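Local coordinates for protein thioredoxin reductase (Clostridium acetobutylicum ATCC 824, PDB 6GNA) that probably reduces thioredoxin with electrons from ferredoxin, passed through a bound FAD and a redox-active disulfide, independently of pyridine nucleotides, at residues 39-53 / 58-70. Sequence-based numbering, arbitrary orientation.
Sequences DLSKKLTLAPVINNY and GIRGAELQEKFKE. With FAD (flavin-adenine dinucleotide), chain B.
Helix 42-46 packs against helix 61-70 at Gly61, their axes 7.3 Å apart at closest approach and their N-to-C directions at 132°. Gly61, with no side chain, brings its CA directly against Leu44 O, 2.9 Å away in a CH···O contact, while Gly61 N donates to Ala47 O at 3.0 Å. Beyond this crossing, Ile50 N bonds to Ile59 O at 2.7 Å. Leu44 divides its methyls, CD1 meeting Phe68 CD2 at 3.7 Å and CD2 meeting Leu64 CD2. That Leu64 methyl also meets Ile50 CD1 and lies over one face of the Tyr53 ring. Phe68 turns its edge toward Tyr53 in an offset edge-to-face pair, with centroids 5.8 Å apart and planes at 63°. Gln65, with CG anti to the backbone N (chi1 -178°) and its chain extended, reaches Asp39 O through NE2 in a weak, bent bond of 2.8 Å. Segment 39-53 forms part of the FAD pocket: Ser41 OG donates to phosphate oxygen O1A, and Asn52 OD1 accepts flavin N3-H at 2.8 Å. Tyr266 of helix 266-286 touches Leu44, Ile50 and Tyr53, Leu19 of helix 16-25 touches Leu40 and Phe68, and Tyr53 OH bonds to Leu54 O of the second subunit.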
loop_
_atom_site.group_PDB
_atom_site.type_symbol
_atom_site.label_atom_id
_atom_site.label_comp_id
_atom_site.label_asym_id
_atom_site.label_seq_id
_atom_site.Cartn_x
_atom_site.Cartn_y
_atom_site.Cartn_z
ATOM N N ASP A 39 -11.597 20.041 -3.520
ATOM C CA ASP A 39 -10.802 19.990 -2.305
ATOM C C ASP A 39 -10.140 18.636 -2.077
ATOM O O ASP A 39 -9.584 18.415 -0.995
ATOM C CB ASP A 39 -11.651 20.371 -1.090
ATOM C CG ASP A 39 -12.803 19.413 -0.851
ATOM O OD1 ASP A 39 -12.963 18.454 -1.633
ATOM O OD2 ASP A 39 -13.550 19.620 0.128
ATOM N N LEU A 40 -10.188 17.728 -3.065
ATOM C CA LEU A 40 -9.479 16.448 -3.022
ATOM C C LEU A 40 -10.198 15.441 -2.130
ATOM O O LEU A 40 -10.835 14.510 -2.642
ATOM C CB LEU A 40 -8.003 16.613 -2.600
ATOM C CG LEU A 40 -7.185 17.615 -3.434
ATOM C CD1 LEU A 40 -5.684 17.537 -3.086
ATOM C CD2 LEU A 40 -7.422 17.431 -4.940
ATOM N N SER A 41 -10.039 15.578 -0.821
ATOM C CA SER A 41 -10.751 14.715 0.100
ATOM C C SER A 41 -11.243 15.509 1.314
ATOM O O SER A 41 -10.462 16.233 1.929
ATOM C CB SER A 41 -9.866 13.565 0.571
ATOM O OG SER A 41 -10.548 12.781 1.535
ATOM N N LYS A 42 -12.516 15.369 1.675
ATOM C CA LYS A 42 -13.039 16.027 2.865
ATOM C C LYS A 42 -12.347 15.522 4.145
ATOM O O LYS A 42 -12.063 16.316 5.041
ATOM C CB LYS A 42 -14.549 15.816 2.975
ATOM N N LYS A 43 -12.079 14.216 4.249
ATOM C CA LYS A 43 -11.425 13.666 5.421
ATOM C C LYS A 43 -10.037 14.273 5.618
ATOM O O LYS A 43 -9.659 14.560 6.752
ATOM C CB LYS A 43 -11.383 12.142 5.307
ATOM C CG LYS A 43 -12.764 11.569 5.010
ATOM C CD LYS A 43 -12.811 10.052 4.988
ATOM C CE LYS A 43 -14.231 9.576 4.715
ATOM N NZ LYS A 43 -14.388 8.103 4.846
ATOM N N LEU A 44 -9.271 14.478 4.546
ATOM C CA LEU A 44 -7.972 15.125 4.732
ATOM C C LEU A 44 -8.092 16.504 5.401
ATOM O O LEU A 44 -7.336 16.816 6.320
ATOM C CB LEU A 44 -7.288 15.320 3.379
ATOM C CG LEU A 44 -6.430 14.183 2.832
ATOM C CD1 LEU A 44 -6.119 14.429 1.363
ATOM C CD2 LEU A 44 -5.148 14.054 3.638
ATOM N N THR A 45 -9.049 17.319 4.955
ATOM C CA THR A 45 -9.264 18.645 5.509
ATOM C C THR A 45 -9.659 18.599 6.978
ATOM O O THR A 45 -9.261 19.461 7.758
ATOM C CB THR A 45 -10.367 19.388 4.734
ATOM O OG1 THR A 45 -10.017 19.454 3.347
ATOM C CG2 THR A 45 -10.550 20.793 5.279
ATOM N N LEU A 46 -10.452 17.602 7.352
ATOM C CA LEU A 46 -10.929 17.502 8.726
ATOM C C LEU A 46 -9.923 16.871 9.670
ATOM O O LEU A 46 -10.129 16.924 10.885
ATOM C CB LEU A 46 -12.203 16.655 8.792
ATOM C CG LEU A 46 -13.465 17.219 8.149
ATOM C CD1 LEU A 46 -14.580 16.194 8.276
ATOM C CD2 LEU A 46 -13.861 18.545 8.786
ATOM N N ALA A 47 -8.869 16.259 9.154
ATOM C CA ALA A 47 -7.923 15.576 10.014
ATOM C C ALA A 47 -7.096 16.606 10.775
ATOM O O ALA A 47 -6.530 17.511 10.151
ATOM C CB ALA A 47 -6.992 14.719 9.174
ATOM N N PRO A 48 -6.915 16.462 12.110
ATOM C CA PRO A 48 -6.233 17.517 12.891
ATOM C C PRO A 48 -4.698 17.522 12.877
ATOM O O PRO A 48 -4.100 18.476 12.366
ATOM C CB PRO A 48 -6.785 17.317 14.309
ATOM C CG PRO A 48 -7.213 15.891 14.357
ATOM C CD PRO A 48 -7.618 15.495 12.972
ATOM N N VAL A 49 -4.048 16.535 13.509
ATOM C CA VAL A 49 -2.624 16.270 13.362
ATOM C C VAL A 49 -2.466 14.846 12.852
ATOM O O VAL A 49 -3.175 13.944 13.301
ATOM C CB VAL A 49 -1.896 16.470 14.699
ATOM C CG1 VAL A 49 -2.480 15.552 15.763
ATOM C CG2 VAL A 49 -0.395 16.242 14.532
ATOM N N ILE A 50 -1.535 14.638 11.919
ATOM C CA ILE A 50 -1.284 13.326 11.324
ATOM C C ILE A 50 0.158 12.955 11.619
ATOM O O ILE A 50 1.082 13.662 11.201
ATOM C CB ILE A 50 -1.526 13.335 9.809
ATOM C CG1 ILE A 50 -2.971 13.732 9.513
ATOM C CG2 ILE A 50 -1.167 11.973 9.184
ATOM C CD1 ILE A 50 -3.176 14.200 8.103
ATOM N N ASN A 51 0.353 11.840 12.317
ATOM C CA ASN A 51 1.685 11.376 12.673
ATOM C C ASN A 51 2.065 10.043 12.055
ATOM O O ASN A 51 3.171 9.563 12.308
ATOM C CB ASN A 51 1.840 11.291 14.197
ATOM C CG ASN A 51 1.683 12.631 14.859
ATOM O OD1 ASN A 51 2.130 13.643 14.325
ATOM N ND2 ASN A 51 1.055 12.651 16.025
ATOM N N ASN A 52 1.201 9.436 11.247
ATOM C CA ASN A 52 1.489 8.139 10.656
ATOM C C ASN A 52 1.552 8.203 9.140
ATOM O O ASN A 52 1.312 7.187 8.477
ATOM C CB ASN A 52 0.478 7.095 11.130
ATOM C CG ASN A 52 -0.906 7.345 10.591
ATOM O OD1 ASN A 52 -1.179 8.390 10.017
ATOM N ND2 ASN A 52 -1.786 6.352 10.740
ATOM N N TYR A 53 1.853 9.357 8.577
ATOM C CA TYR A 53 2.197 9.478 7.166
ATOM C C TYR A 53 3.695 9.773 7.092
ATOM O O TYR A 53 4.135 10.894 7.380
ATOM C CB TYR A 53 1.346 10.540 6.480
ATOM C CG TYR A 53 1.437 10.500 4.974
ATOM C CD1 TYR A 53 0.621 9.690 4.241
ATOM C CD2 TYR A 53 2.308 11.342 4.287
ATOM C CE1 TYR A 53 0.696 9.645 2.858
ATOM C CE2 TYR A 53 2.400 11.313 2.886
ATOM C CZ TYR A 53 1.565 10.442 2.180
ATOM O OH TYR A 53 1.536 10.303 0.798
ATOM N N GLY A 58 3.611 15.250 12.275
ATOM C CA GLY A 58 3.020 16.429 12.881
ATOM C C GLY A 58 2.274 17.330 11.929
ATOM O O GLY A 58 1.855 18.427 12.330
ATOM N N ILE A 59 2.089 16.909 10.681
ATOM C CA ILE A 59 1.395 17.746 9.714
ATOM C C ILE A 59 -0.096 17.778 10.022
ATOM O O ILE A 59 -0.679 16.818 10.536
ATOM C CB ILE A 59 1.683 17.225 8.294
ATOM C CG1 ILE A 59 1.287 18.260 7.250
ATOM C CG2 ILE A 59 0.971 15.893 8.024
ATOM C CD1 ILE A 59 1.889 17.965 5.904
ATOM N N ARG A 60 -0.717 18.907 9.728
ATOM C CA ARG A 60 -2.159 19.034 9.835
ATOM C C ARG A 60 -2.809 18.578 8.532
ATOM O O ARG A 60 -2.214 18.690 7.458
ATOM C CB ARG A 60 -2.523 20.490 10.122
ATOM C CG ARG A 60 -1.820 21.046 11.356
ATOM C CD ARG A 60 -1.605 22.553 11.301
ATOM N NE ARG A 60 -2.835 23.312 11.481
ATOM C CZ ARG A 60 -2.875 24.625 11.696
ATOM N NH1 ARG A 60 -4.039 25.240 11.848
ATOM N NH2 ARG A 60 -1.749 25.325 11.764
ATOM N N GLY A 61 -4.044 18.083 8.638
ATOM C CA GLY A 61 -4.736 17.553 7.471
ATOM C C GLY A 61 -4.787 18.524 6.306
ATOM O O GLY A 61 -4.519 18.159 5.160
ATOM N N ALA A 62 -5.177 19.771 6.574
ATOM C CA ALA A 62 -5.240 20.767 5.506
ATOM C C ALA A 62 -3.862 21.109 4.951
ATOM O O ALA A 62 -3.743 21.493 3.780
ATOM C CB ALA A 62 -5.936 22.032 6.004
ATOM N N GLU A 63 -2.814 20.974 5.762
ATOM C CA GLU A 63 -1.461 21.153 5.253
ATOM C C GLU A 63 -1.080 20.024 4.305
ATOM O O GLU A 63 -0.475 20.259 3.252
ATOM C CB GLU A 63 -0.482 21.210 6.424
ATOM C CG GLU A 63 -0.569 22.503 7.196
ATOM C CD GLU A 63 0.327 22.517 8.418
ATOM O OE1 GLU A 63 0.636 21.430 8.950
ATOM O OE2 GLU A 63 0.734 23.618 8.856
ATOM N N LEU A 64 -1.416 18.786 4.667
ATOM C CA LEU A 64 -1.120 17.663 3.789
ATOM C C LEU A 64 -1.942 17.772 2.517
ATOM O O LEU A 64 -1.443 17.517 1.416
ATOM C CB LEU A 64 -1.411 16.362 4.526
ATOM C CG LEU A 64 -1.057 15.056 3.813
ATOM C CD1 LEU A 64 0.435 14.997 3.509
ATOM C CD2 LEU A 64 -1.445 13.897 4.689
ATOM N N GLN A 65 -3.196 18.209 2.652
ATOM C CA GLN A 65 -4.017 18.460 1.476
ATOM C C GLN A 65 -3.317 19.424 0.524
ATOM O O GLN A 65 -3.336 19.227 -0.695
ATOM C CB GLN A 65 -5.374 19.009 1.922
ATOM C CG GLN A 65 -6.385 19.280 0.788
ATOM C CD GLN A 65 -7.405 20.364 1.129
ATOM O OE1 GLN A 65 -7.329 21.010 2.177
ATOM N NE2 GLN A 65 -8.358 20.576 0.228
ATOM N N GLU A 66 -2.709 20.490 1.057
ATOM C CA GLU A 66 -2.056 21.458 0.184
ATOM C C GLU A 66 -0.817 20.855 -0.473
ATOM O O GLU A 66 -0.545 21.119 -1.648
ATOM C CB GLU A 66 -1.694 22.711 0.978
ATOM C CG GLU A 66 -0.930 23.775 0.188
ATOM C CD GLU A 66 -1.664 24.320 -1.024
ATOM O OE1 GLU A 66 -2.911 24.257 -1.068
ATOM O OE2 GLU A 66 -0.970 24.847 -1.930
ATOM N N LYS A 67 -0.064 20.038 0.260
ATOM C CA LYS A 67 1.070 19.363 -0.358
ATOM C C LYS A 67 0.599 18.487 -1.513
ATOM O O LYS A 67 1.260 18.414 -2.561
ATOM C CB LYS A 67 1.806 18.505 0.676
ATOM C CG LYS A 67 2.325 19.277 1.911
ATOM C CD LYS A 67 3.687 19.832 1.686
ATOM C CE LYS A 67 4.304 20.336 2.977
ATOM N NZ LYS A 67 5.310 21.356 2.651
ATOM N N PHE A 68 -0.545 17.809 -1.342
ATOM C CA PHE A 68 -1.046 16.947 -2.407
ATOM C C PHE A 68 -1.515 17.782 -3.597
ATOM O O PHE A 68 -1.286 17.413 -4.758
ATOM C CB PHE A 68 -2.204 16.084 -1.878
ATOM C CG PHE A 68 -1.805 14.967 -0.913
ATOM C CD1 PHE A 68 -0.489 14.689 -0.595
ATOM C CD2 PHE A 68 -2.805 14.150 -0.359
ATOM C CE1 PHE A 68 -0.168 13.648 0.282
ATOM C CE2 PHE A 68 -2.488 13.123 0.516
ATOM C CZ PHE A 68 -1.169 12.870 0.834
ATOM N N LYS A 69 -2.172 18.906 -3.318
ATOM C CA LYS A 69 -2.606 19.797 -4.385
ATOM C C LYS A 69 -1.418 20.326 -5.185
ATOM O O LYS A 69 -1.462 20.386 -6.420
ATOM C CB LYS A 69 -3.419 20.940 -3.787
ATOM C CG LYS A 69 -4.000 21.886 -4.809
ATOM C CD LYS A 69 -4.774 21.167 -5.896
ATOM C CE LYS A 69 -5.695 22.115 -6.648
ATOM N NZ LYS A 69 -5.006 23.375 -7.047
ATOM N N GLU A 70 -0.351 20.727 -4.503
ATOM C CA GLU A 70 0.788 21.265 -5.234
ATOM C C GLU A 70 1.460 20.183 -6.065
ATOM O O GLU A 70 1.926 20.456 -7.178
ATOM C CB GLU A 70 1.748 21.930 -4.256
ATOM C CG GLU A 70 1.103 23.155 -3.634
ATOM C CD GLU A 70 2.056 24.002 -2.831
ATOM O OE1 GLU A 70 3.283 23.900 -3.042
ATOM O OE2 GLU A 70 1.562 24.774 -1.988
HETATM P PA FAD B . -11.247 9.537 0.414
HETATM O O1A FAD B . -10.173 10.252 1.195
HETATM O O2A FAD B . -12.634 9.427 0.998
HETATM O O5B FAD B . -11.366 10.218 -1.036
HETATM C C5B FAD B . -12.547 10.052 -1.811
HETATM C C4B FAD B . -12.741 11.251 -2.725
HETATM O O4B FAD B . -13.330 10.827 -3.955
HETATM C C3B FAD B . -13.679 12.270 -2.100
HETATM O O3B FAD B . -13.187 13.597 -2.302
HETATM C C2B FAD B . -14.988 12.076 -2.830
HETATM O O2B FAD B . -15.724 13.294 -2.960
HETATM C C1B FAD B . -14.553 11.531 -4.179
HETATM N N9A FAD B . -15.581 10.628 -4.738
HETATM C C8A FAD B . -16.085 9.528 -4.148
HETATM N N7A FAD B . -17.011 8.942 -4.948
HETATM C C5A FAD B . -17.107 9.677 -6.068
HETATM C C6A FAD B . -17.891 9.623 -7.321
HETATM N N6A FAD B . -18.787 8.634 -7.541
HETATM N N1A FAD B . -17.680 10.595 -8.233
HETATM C C2A FAD B . -16.794 11.589 -8.037
HETATM N N3A FAD B . -16.051 11.695 -6.922
HETATM C C4A FAD B . -16.162 10.788 -5.924
HETATM N N1 FAD B . -5.733 8.162 8.188
HETATM C C2 FAD B . -4.437 8.083 8.582
HETATM O O2 FAD B . -3.696 7.241 8.034
HETATM N N3 FAD B . -3.912 8.872 9.536
HETATM C C4 FAD B . -4.643 9.798 10.168
HETATM O O4 FAD B . -4.134 10.520 11.051
HETATM C C4X FAD B . -6.070 9.950 9.798
HETATM N N5 FAD B . -6.868 10.862 10.392
HETATM C C5X FAD B . -8.166 10.981 10.036
HETATM C C6 FAD B . -8.967 11.928 10.662
HETATM C C7 FAD B . -10.303 12.059 10.304
HETATM C C7M FAD B . -11.170 13.085 10.984
HETATM C C8 FAD B . -10.879 11.186 9.250
HETATM C C8M FAD B . -12.326 11.324 8.860
HETATM C C9 FAD B . -10.081 10.239 8.622
HETATM C C9A FAD B . -8.745 10.105 8.977
HETATM N N10 FAD B . -7.932 9.137 8.352
HETATM C C10 FAD B . -6.581 9.057 8.734
HETATM C "C1'" FAD B . -8.467 8.268 7.300
HETATM C "C2'" FAD B . -7.982 8.743 5.941
HETATM O "O2'" FAD B . -8.483 10.065 5.720
HETATM C "C3'" FAD B . -8.477 7.820 4.836
HETATM O "O3'" FAD B . -7.951 6.505 5.032
HETATM C "C4'" FAD B . -8.056 8.334 3.468
HETATM O "O4'" FAD B . -8.587 9.649 3.266
HETATM C "C5'" FAD B . -8.539 7.399 2.367
HETATM O "O5'" FAD B . -8.494 8.102 1.132
HETATM P P FAD B . -9.244 7.561 -0.179
HETATM O O1P FAD B . -8.683 8.293 -1.373
HETATM O O2P FAD B . -9.290 6.054 -0.186
HETATM O O3P FAD B . -10.766 8.036 0.065
HETATM O O HOH W 1 -7.086 19.867 9.027
HETATM O O HOH W 2 -4.880 21.355 12.267
#